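Hypothetical protein TTHA1013 (Thermus thermophilus, PDB 1WV8) is of unknown function, a small DUF1902-family protein whose single helix packs beside a mixed beta-sheet and whose two copies pair in the assembly. Local coordinates at residues 42-45 / 46-49. Residues are numbered along the deposited sequence; the frame is centred on the assembly and turned at random.
Sequences AVMV and PELL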
loop_
_atom_site.group_PDB
_atom_site.type_symbol
_atom_site.label_atom_id
_atom_site.label_comp_id
_atom_site.label_asym_id
_atom_site.label_seq_id
_atom_site.Cartn_x
_atom_site.Cartn_y
_atom_site.Cartn_z
ATOM N N ALA A 42 -11.452 -1.634 -6.431
ATOM C CA ALA A 42 -12.273 -0.468 -6.733
ATOM C C ALA A 42 -13.702 -0.862 -7.067
ATOM O O ALA A 42 -14.646 -0.136 -6.763
ATOM C CB ALA A 42 -11.666 0.304 -7.892
ATOM N N VAL A 43 -13.851 -2.024 -7.690
ATOM C CA VAL A 43 -15.161 -2.524 -8.076
ATOM C C VAL A 43 -15.843 -3.288 -6.941
ATOM O O VAL A 43 -16.946 -2.942 -6.520
ATOM C CB VAL A 43 -15.052 -3.459 -9.291
ATOM C CG1 VAL A 43 -16.426 -3.914 -9.710
ATOM C CG2 VAL A 43 -14.353 -2.750 -10.440
HETATM N N MSE A 44 -15.172 -4.322 -6.446
HETATM C CA MSE A 44 -15.712 -5.161 -5.382
HETATM C C MSE A 44 -16.042 -4.522 -4.040
HETATM O O MSE A 44 -17.092 -4.804 -3.467
HETATM C CB MSE A 44 -14.771 -6.326 -5.120
HETATM C CG MSE A 44 -14.750 -7.371 -6.201
HETATM SE SE MSE A 44 -13.687 -8.843 -5.576
HETATM C CE MSE A 44 -14.690 -9.281 -3.970
ATOM N N VAL A 45 -15.146 -3.687 -3.523
ATOM C CA VAL A 45 -15.361 -3.061 -2.220
ATOM C C VAL A 45 -16.674 -2.289 -2.063
ATOM O O VAL A 45 -17.358 -2.427 -1.052
ATOM C CB VAL A 45 -14.175 -2.139 -1.844
ATOM C CG1 VAL A 45 -14.509 -1.332 -0.597
ATOM C CG2 VAL A 45 -12.933 -2.988 -1.584
ATOM N N PRO A 46 -17.048 -1.464 -3.055
ATOM C CA PRO A 46 -18.311 -0.739 -2.876
ATOM C C PRO A 46 -19.434 -1.760 -2.732
ATOM O O PRO A 46 -20.211 -1.727 -1.767
ATOM C CB PRO A 46 -18.426 0.082 -4.162
ATOM C CG PRO A 46 -16.984 0.299 -4.552
ATOM C CD PRO A 46 -16.389 -1.070 -4.311
ATOM N N GLU A 47 -19.484 -2.676 -3.698
ATOM C CA GLU A 47 -20.479 -3.745 -3.736
ATOM C C GLU A 47 -20.617 -4.454 -2.394
ATOM O O GLU A 47 -21.725 -4.613 -1.885
ATOM C CB GLU A 47 -20.107 -4.780 -4.800
ATOM C CG GLU A 47 -19.842 -4.207 -6.178
ATOM C CD GLU A 47 -19.468 -5.280 -7.192
ATOM O OE1 GLU A 47 -18.597 -6.120 -6.874
ATOM O OE2 GLU A 47 -20.036 -5.283 -8.305
ATOM N N LEU A 48 -19.489 -4.885 -1.831
ATOM C CA LEU A 48 -19.489 -5.590 -0.549
ATOM C C LEU A 48 -20.002 -4.726 0.588
ATOM O O LEU A 48 -20.624 -5.232 1.522
ATOM C CB LEU A 48 -18.081 -6.097 -0.217
ATOM C CG LEU A 48 -17.557 -7.234 -1.105
ATOM C CD1 LEU A 48 -16.089 -7.501 -0.812
ATOM C CD2 LEU A 48 -18.383 -8.482 -0.864
ATOM N N LEU A 49 -19.743 -3.424 0.510
ATOM C CA LEU A 49 -20.192 -2.492 1.543
ATOM C C LEU A 49 -21.704 -2.277 1.485
ATOM O O LEU A 49 -22.350 -2.066 2.513
ATOM C CB LEU A 49 -19.464 -1.155 1.397
ATOM C CG LEU A 49 -17.993 -1.195 1.805
ATOM C CD1 LEU A 49 -17.297 0.085 1.365
ATOM C CD2 LEU A 49 -17.890 -1.377 3.312
#
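A proline-kinked turn in helix 34-51, the chain's one long helix, is formed where A42-V45 runs into P46-L49, and it illustrates how a helix accommodates an imino acid in its interior. CD of P46 stands where an amide hydrogen would be, and P46 N therefore has none to give to the turn before. The ring's CG lies 3.2 Å from A42 O and its CD 2.9 Å from V43 O, so methylene groups face two carbonyl oxygens of the preceding turn. V45 CB sits 3.5 Å from P46 CD, a closeness set largely by the trans peptide linkage between them. The regular pattern is recovered two residues on: L48 N reaches M44 O at 2.9 Å in a nearly straight bond (N-H...O 165°), whereas L49 N meets V45 O from a direction tilted out of the carbonyl plane. On the inward side V45 and L49 run alongside each other; with CG1 anti to the backbone N (chi1 171°), V45 brings that methyl to 3.7 Å from L49 CD1. Both residues also pack on L4 of strand 3-11, while P46 and L49 touch F72 of the second subunit. Another row pairs the bent end of selenomethionine M44 with L48, CE to CD1 at 3.9 Å. E47, its CG anti to the carbonyl carbon (chi1 -52°), lays the aliphatic part of its chain beside V43 O, with CG at 3.2 Å. Replacing P46 with a glycine would probably open a gap beside V45 and leave F72 of the second subunit with L49 but without the ring it packs on. The chemistry thus divides the work: hydrogen bonds carry the backbone past the kink, and apolar contacts join this helix to the sheet and to the partner subunit.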